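Local coordinates for UDP-N-acetylglucosamine 2-epimerase (Methanocaldococcus jannaschii, PDB 4NES), which probably catalyses the reversible epimerization at C-2 of UDP-N-acetylglucosamine to UDP-N-acetylmannosamine, the activated donor of ManNAc residues, at residues Phe202-Asp213 with Ile236-Arg247. Numbering follows the deposited sequence.
Sequences FLLTLHRAENVD and IIFSIHPRTKKR. With UD1 (uridine-diphosphate-N-acetylglucosamine), chain B; UDP (uridine-5'-diphosphate), chain C.
F202-T205 and I236-S239 run side by side as parallel strands, their axes 4.7 Å apart and 25° from exact alignment. Backbone bonds alternate across the pair: I237 N donates to F202 O, L204 N to I237 O and S239 N to L204 O. On the sheet face that carries F202, L204, I236 and F238, L204 CD2 sits over the F238 ring, 3.9 Å from its centroid in a CH-pi contact, while I236 CD1 reaches F202 CB. Beyond the strands, water 1 links L206 N, S239 O and H241 N, and T244 OG1 donates in the carbonyl plane to a lone pair of L206 O (2.5 Å). The H207 and H241 rings lie nearly parallel (10°) yet offset so far that they hardly overlap, with H241 CD2 over one face of H207, whose NE2 donates to UD1 O4' at 2.9 Å. An extended chain carries the R243 guanidinium side-on to the D213 carboxylate, NE meeting OD1 at 3.0 Å and NH2 meeting OD2 at 2.7 Å, the two planes 21° apart. R243 NH1 donates to UD1 O1B, a diphosphate oxygen. R247, whose NH1 also pairs with E250, adds a weak bond from NE to D213 OD1. A leucine in place of R243 would probably leave D213 with only that weak bond across this contact and deprive the diphosphate of a donor. These loops and helix starts at the C-terminal ends of parallel strands build the nucleotide-sugar site of a GT-B fold, where H207 is probably catalytic.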
loop_
_atom_site.group_PDB
_atom_site.type_symbol
_atom_site.label_atom_id
_atom_site.label_comp_id
_atom_site.label_asym_id
_atom_site.label_seq_id
_atom_site.Cartn_x
_atom_site.Cartn_y
_atom_site.Cartn_z
ATOM N N PHE A 202 -4.871 -16.851 -35.515
ATOM C CA PHE A 202 -4.599 -16.749 -34.087
ATOM C C PHE A 202 -4.700 -15.274 -33.731
ATOM O O PHE A 202 -4.277 -14.417 -34.505
ATOM C CB PHE A 202 -3.193 -17.237 -33.733
ATOM C CG PHE A 202 -2.951 -18.710 -33.981
ATOM C CD1 PHE A 202 -3.991 -19.577 -34.284
ATOM C CD2 PHE A 202 -1.661 -19.219 -33.883
ATOM C CE1 PHE A 202 -3.746 -20.926 -34.511
ATOM C CE2 PHE A 202 -1.410 -20.570 -34.098
ATOM C CZ PHE A 202 -2.449 -21.422 -34.410
ATOM N N LEU A 203 -5.264 -14.981 -32.564
ATOM C CA LEU A 203 -5.367 -13.609 -32.085
ATOM C C LEU A 203 -4.305 -13.346 -31.022
ATOM O O LEU A 203 -4.162 -14.125 -30.074
ATOM C CB LEU A 203 -6.760 -13.383 -31.491
ATOM C CG LEU A 203 -7.095 -11.980 -30.981
ATOM C CD1 LEU A 203 -7.114 -10.943 -32.104
ATOM C CD2 LEU A 203 -8.421 -12.004 -30.254
ATOM N N LEU A 204 -3.564 -12.250 -31.170
ATOM C CA LEU A 204 -2.484 -11.921 -30.250
ATOM C C LEU A 204 -2.660 -10.549 -29.603
ATOM O O LEU A 204 -2.957 -9.574 -30.291
ATOM C CB LEU A 204 -1.152 -11.952 -31.008
ATOM C CG LEU A 204 0.114 -11.470 -30.293
ATOM C CD1 LEU A 204 0.507 -12.394 -29.152
ATOM C CD2 LEU A 204 1.260 -11.333 -31.306
ATOM N N THR A 205 -2.477 -10.481 -28.284
ATOM C CA THR A 205 -2.250 -9.202 -27.604
ATOM C C THR A 205 -1.076 -9.365 -26.655
ATOM O O THR A 205 -0.874 -10.439 -26.109
ATOM C CB THR A 205 -3.486 -8.655 -26.823
ATOM O OG1 THR A 205 -3.668 -9.383 -25.597
ATOM C CG2 THR A 205 -4.761 -8.670 -27.673
ATOM N N LEU A 206 -0.300 -8.304 -26.464
ATOM C CA LEU A 206 0.881 -8.369 -25.619
ATOM C C LEU A 206 1.164 -6.988 -25.069
ATOM O O LEU A 206 1.407 -6.063 -25.849
ATOM C CB LEU A 206 2.095 -8.835 -26.440
ATOM C CG LEU A 206 3.341 -9.203 -25.628
ATOM C CD1 LEU A 206 3.175 -10.597 -25.045
ATOM C CD2 LEU A 206 4.599 -9.126 -26.481
ATOM N N HIS A 207 1.171 -6.837 -23.745
ATOM C CA HIS A 207 1.473 -5.528 -23.154
ATOM C C HIS A 207 2.017 -5.517 -21.721
ATOM O O HIS A 207 2.225 -4.438 -21.169
ATOM C CB HIS A 207 0.259 -4.583 -23.240
ATOM C CG HIS A 207 -0.810 -4.854 -22.222
ATOM N ND1 HIS A 207 -1.815 -5.772 -22.415
ATOM C CD2 HIS A 207 -1.031 -4.303 -20.997
ATOM C CE1 HIS A 207 -2.609 -5.784 -21.358
ATOM N NE2 HIS A 207 -2.154 -4.905 -20.483
ATOM N N ARG A 208 2.224 -6.676 -21.101
ATOM C CA ARG A 208 2.760 -6.684 -19.728
ATOM C C ARG A 208 4.088 -5.949 -19.712
ATOM O O ARG A 208 4.920 -6.152 -20.600
ATOM C CB ARG A 208 2.990 -8.107 -19.215
ATOM C CG ARG A 208 1.732 -8.943 -18.989
ATOM C CD ARG A 208 1.160 -8.823 -17.580
ATOM N NE ARG A 208 0.633 -7.500 -17.260
ATOM C CZ ARG A 208 -0.553 -7.045 -17.640
ATOM N NH1 ARG A 208 -1.352 -7.786 -18.405
ATOM N NH2 ARG A 208 -0.933 -5.827 -17.269
ATOM N N ALA A 209 4.301 -5.118 -18.698
ATOM C CA ALA A 209 5.546 -4.365 -18.583
ATOM C C ALA A 209 6.758 -5.293 -18.642
ATOM O O ALA A 209 7.753 -4.998 -19.319
ATOM C CB ALA A 209 5.562 -3.552 -17.296
ATOM N N GLU A 210 6.668 -6.426 -17.951
ATOM C CA GLU A 210 7.809 -7.340 -17.853
ATOM C C GLU A 210 8.130 -8.028 -19.185
ATOM O O GLU A 210 9.217 -8.581 -19.356
ATOM C CB GLU A 210 7.573 -8.373 -16.749
ATOM C CG GLU A 210 6.271 -9.161 -16.887
ATOM C CD GLU A 210 5.072 -8.528 -16.174
ATOM O OE1 GLU A 210 5.056 -7.305 -15.921
ATOM O OE2 GLU A 210 4.128 -9.279 -15.865
ATOM N N ASN A 211 7.191 -7.986 -20.129
ATOM C CA ASN A 211 7.396 -8.582 -21.450
ATOM C C ASN A 211 7.820 -7.592 -22.519
ATOM O O ASN A 211 8.575 -7.940 -23.426
ATOM C CB ASN A 211 6.112 -9.261 -21.946
ATOM C CG ASN A 211 5.914 -10.645 -21.368
ATOM O OD1 ASN A 211 6.868 -11.318 -20.980
ATOM N ND2 ASN A 211 4.662 -11.090 -21.331
ATOM N N VAL A 212 7.311 -6.370 -22.455
ATOM C CA VAL A 212 7.529 -5.449 -23.563
ATOM C C VAL A 212 8.553 -4.364 -23.242
ATOM O O VAL A 212 9.084 -3.730 -24.151
ATOM C CB VAL A 212 6.200 -4.810 -24.071
ATOM C CG1 VAL A 212 5.152 -5.888 -24.393
ATOM C CG2 VAL A 212 5.644 -3.810 -23.047
ATOM N N ASP A 213 8.836 -4.155 -21.960
ATOM C CA ASP A 213 9.847 -3.170 -21.561
ATOM C C ASP A 213 11.252 -3.772 -21.588
ATOM O O ASP A 213 12.239 -3.045 -21.488
ATOM C CB ASP A 213 9.601 -2.637 -20.147
ATOM C CG ASP A 213 8.340 -1.809 -20.021
ATOM O OD1 ASP A 213 7.638 -1.553 -21.030
ATOM O OD2 ASP A 213 8.046 -1.402 -18.879
ATOM N N ILE A 236 -1.770 -14.359 -38.137
ATOM C CA ILE A 236 -1.901 -13.782 -36.808
ATOM C C ILE A 236 -2.549 -12.411 -36.933
ATOM O O ILE A 236 -2.157 -11.615 -37.794
ATOM C CB ILE A 236 -0.519 -13.568 -36.167
ATOM C CG1 ILE A 236 0.339 -14.836 -36.259
ATOM C CG2 ILE A 236 -0.653 -13.090 -34.735
ATOM C CD1 ILE A 236 -0.176 -15.999 -35.441
ATOM N N ILE A 237 -3.547 -12.142 -36.099
ATOM C CA ILE A 237 -4.085 -10.793 -35.956
ATOM C C ILE A 237 -3.597 -10.245 -34.619
ATOM O O ILE A 237 -3.862 -10.834 -33.570
ATOM C CB ILE A 237 -5.623 -10.780 -36.007
ATOM C CG1 ILE A 237 -6.104 -11.311 -37.360
ATOM C CG2 ILE A 237 -6.157 -9.370 -35.776
ATOM C CD1 ILE A 237 -7.619 -11.410 -37.492
ATOM N N PHE A 238 -2.877 -9.130 -34.664
ATOM C CA PHE A 238 -2.219 -8.568 -33.485
ATOM C C PHE A 238 -2.823 -7.199 -33.191
ATOM O O PHE A 238 -2.581 -6.238 -33.925
ATOM C CB PHE A 238 -0.714 -8.456 -33.787
ATOM C CG PHE A 238 0.147 -7.943 -32.642
ATOM C CD1 PHE A 238 -0.305 -7.906 -31.334
ATOM C CD2 PHE A 238 1.445 -7.513 -32.908
ATOM C CE1 PHE A 238 0.510 -7.431 -30.314
ATOM C CE2 PHE A 238 2.265 -7.039 -31.897
ATOM C CZ PHE A 238 1.800 -7.001 -30.595
ATOM N N SER A 239 -3.634 -7.116 -32.138
ATOM C CA SER A 239 -4.108 -5.821 -31.644
ATOM C C SER A 239 -3.025 -5.264 -30.736
ATOM O O SER A 239 -2.740 -5.848 -29.687
ATOM C CB SER A 239 -5.412 -5.968 -30.863
ATOM O OG SER A 239 -5.742 -4.748 -30.219
ATOM N N ILE A 240 -2.420 -4.142 -31.130
ATOM C CA ILE A 240 -1.198 -3.668 -30.480
ATOM C C ILE A 240 -1.432 -2.498 -29.511
ATOM O O ILE A 240 -1.807 -1.393 -29.908
ATOM C CB ILE A 240 -0.111 -3.330 -31.531
ATOM C CG1 ILE A 240 1.190 -2.894 -30.856
ATOM C CG2 ILE A 240 -0.611 -2.290 -32.519
ATOM C CD1 ILE A 240 2.311 -2.715 -31.859
ATOM N N HIS A 241 -1.195 -2.766 -28.231
ATOM C CA HIS A 241 -1.336 -1.783 -27.160
ATOM C C HIS A 241 -0.345 -0.651 -27.406
ATOM O O HIS A 241 0.749 -0.897 -27.903
ATOM C CB HIS A 241 -1.002 -2.492 -25.848
ATOM C CG HIS A 241 -1.306 -1.703 -24.610
ATOM N ND1 HIS A 241 -0.578 -0.598 -24.223
ATOM C CD2 HIS A 241 -2.213 -1.919 -23.621
ATOM C CE1 HIS A 241 -1.050 -0.140 -23.080
ATOM N NE2 HIS A 241 -2.032 -0.929 -22.684
ATOM N N PRO A 242 -0.723 0.592 -27.077
ATOM C CA PRO A 242 0.203 1.700 -27.361
ATOM C C PRO A 242 1.546 1.612 -26.622
ATOM O O PRO A 242 2.548 2.075 -27.166
ATOM C CB PRO A 242 -0.583 2.942 -26.938
ATOM C CG PRO A 242 -1.660 2.428 -26.008
ATOM C CD PRO A 242 -2.019 1.070 -26.569
ATOM N N ARG A 243 1.579 1.042 -25.422
ATOM C CA ARG A 243 2.860 0.813 -24.753
ATOM C C ARG A 243 3.740 -0.074 -25.624
ATOM O O ARG A 243 4.927 0.196 -25.836
ATOM C CB ARG A 243 2.635 0.121 -23.412
ATOM C CG ARG A 243 3.878 0.031 -22.549
ATOM C CD ARG A 243 3.722 -1.017 -21.455
ATOM N NE ARG A 243 4.779 -0.882 -20.455
ATOM C CZ ARG A 243 4.635 -0.256 -19.295
ATOM N NH1 ARG A 243 3.467 0.285 -18.951
ATOM N NH2 ARG A 243 5.665 -0.175 -18.465
ATOM N N THR A 244 3.150 -1.143 -26.133
ATOM C CA THR A 244 3.876 -2.132 -26.907
ATOM C C THR A 244 4.357 -1.583 -28.243
ATOM O O THR A 244 5.472 -1.889 -28.672
ATOM C CB THR A 244 3.000 -3.362 -27.100
ATOM O OG1 THR A 244 2.533 -3.777 -25.810
ATOM C CG2 THR A 244 3.770 -4.495 -27.770
ATOM N N LYS A 245 3.534 -0.764 -28.892
ATOM C CA LYS A 245 3.956 -0.116 -30.131
ATOM C C LYS A 245 5.190 0.744 -29.876
ATOM O O LYS A 245 6.151 0.712 -30.652
ATOM C CB LYS A 245 2.818 0.734 -30.700
ATOM C CG LYS A 245 3.134 1.324 -32.071
ATOM C CD LYS A 245 1.909 1.975 -32.692
ATOM C CE LYS A 245 2.174 2.352 -34.142
ATOM N NZ LYS A 245 0.956 2.879 -34.816
ATOM N N LYS A 246 5.164 1.487 -28.772
ATOM C CA LYS A 246 6.249 2.401 -28.425
ATOM C C LYS A 246 7.524 1.616 -28.163
ATOM O O LYS A 246 8.604 1.989 -28.637
ATOM C CB LYS A 246 5.865 3.243 -27.205
ATOM C CG LYS A 246 6.996 4.110 -26.668
ATOM C CD LYS A 246 6.517 4.971 -25.512
ATOM C CE LYS A 246 6.237 4.133 -24.281
ATOM N NZ LYS A 246 5.806 5.001 -23.154
ATOM N N ARG A 247 7.399 0.511 -27.433
ATOM C CA ARG A 247 8.555 -0.331 -27.130
ATOM C C ARG A 247 9.091 -1.055 -28.362
ATOM O O ARG A 247 10.305 -1.153 -28.538
ATOM C CB ARG A 247 8.220 -1.355 -26.044
ATOM C CG ARG A 247 7.916 -0.756 -24.681
ATOM C CD ARG A 247 9.119 -0.025 -24.115
ATOM N NE ARG A 247 8.873 0.391 -22.739
ATOM C CZ ARG A 247 9.721 1.115 -22.020
ATOM N NH1 ARG A 247 10.877 1.501 -22.546
ATOM N NH2 ARG A 247 9.424 1.443 -20.770
HETATM C "C1'" UD1 B . -1.908 -0.177 -17.538
HETATM C "C2'" UD1 B . -1.900 -1.000 -16.286
HETATM C "C3'" UD1 B . -2.023 -2.416 -16.580
HETATM C "C4'" UD1 B . -3.177 -2.736 -17.431
HETATM C "C5'" UD1 B . -3.203 -1.845 -18.646
HETATM C "C6'" UD1 B . -4.451 -1.990 -19.432
HETATM C "C7'" UD1 B . -0.519 0.039 -14.390
HETATM C "C8'" UD1 B . 0.832 0.154 -13.749
HETATM N "N2'" UD1 B . -0.618 -0.798 -15.564
HETATM O "O1'" UD1 B . -0.806 -0.510 -18.302
HETATM O "O3'" UD1 B . -2.113 -3.153 -15.347
HETATM O "O4'" UD1 B . -3.142 -4.094 -17.843
HETATM O "O5'" UD1 B . -3.130 -0.473 -18.271
HETATM O "O6'" UD1 B . -4.304 -1.797 -20.789
HETATM O "O7'" UD1 B . -1.492 0.641 -13.930
HETATM N N1 UD1 B . -0.455 4.986 -23.659
HETATM C C2 UD1 B . -1.027 5.666 -24.654
HETATM N N3 UD1 B . -2.311 6.012 -24.585
HETATM C C4 UD1 B . -3.055 5.703 -23.514
HETATM C C5 UD1 B . -2.492 4.994 -22.462
HETATM C C6 UD1 B . -1.158 4.633 -22.557
HETATM O O2 UD1 B . -0.389 5.968 -25.643
HETATM O O4 UD1 B . -4.369 6.070 -23.462
HETATM C C1B UD1 B . 0.968 4.577 -23.726
HETATM C C2B UD1 B . 1.926 5.603 -23.273
HETATM O "O2'" UD1 B . 3.100 5.524 -24.043
HETATM C C3B UD1 B . 2.204 5.218 -21.909
HETATM C C4B UD1 B . 2.200 3.736 -21.999
HETATM O O4B UD1 B . 1.198 3.405 -22.941
HETATM O O3B UD1 B . 3.407 5.726 -21.387
HETATM C C5B UD1 B . 1.890 3.079 -20.702
HETATM O O5B UD1 B . 0.723 3.532 -20.065
HETATM P PA UD1 B . 0.420 3.122 -18.598
HETATM O O1A UD1 B . 1.528 3.619 -17.722
HETATM O O2A UD1 B . -0.910 3.682 -18.212
HETATM O O3A UD1 B . 0.457 1.561 -18.497
HETATM P PB UD1 B . -0.238 0.455 -19.412
HETATM O O1B UD1 B . 0.845 -0.283 -20.129
HETATM O O2B UD1 B . -1.328 1.055 -20.259
HETATM N N1 UDP C . -9.845 -5.412 -25.392
HETATM C C2 UDP C . -10.538 -4.650 -26.271
HETATM N N3 UDP C . -9.969 -4.294 -27.443
HETATM C C4 UDP C . -8.716 -4.668 -27.783
HETATM C C5 UDP C . -7.967 -5.455 -26.897
HETATM C C6 UDP C . -8.572 -5.806 -25.686
HETATM O O2 UDP C . -11.685 -4.281 -26.008
HETATM O O4 UDP C . -8.175 -4.266 -29.001
HETATM C "C1'" UDP C . -10.392 -5.793 -24.078
HETATM C "C2'" UDP C . -10.522 -7.192 -23.773
HETATM O "O2'" UDP C . -11.678 -7.726 -24.378
HETATM C "C3'" UDP C . -10.530 -7.215 -22.304
HETATM C "C4'" UDP C . -9.742 -6.051 -21.927
HETATM O "O4'" UDP C . -9.452 -5.341 -23.106
HETATM O "O3'" UDP C . -11.808 -7.112 -21.738
HETATM C "C5'" UDP C . -8.434 -6.389 -21.296
HETATM O "O5'" UDP C . -7.649 -5.245 -21.064
HETATM P PA UDP C . -6.066 -5.270 -21.121
HETATM O O1A UDP C . -5.602 -3.959 -21.717
HETATM O O2A UDP C . -5.614 -6.468 -21.927
HETATM O O3A UDP C . -5.521 -5.310 -19.641
HETATM P PB UDP C . -5.431 -6.414 -18.530
HETATM O O1B UDP C . -6.697 -7.258 -18.532
HETATM O O2B UDP C . -4.193 -7.241 -18.768
HETATM O O3B UDP C . -5.295 -5.593 -17.279
HETATM O O HOH W 1 -1.273 -5.738 -27.464
#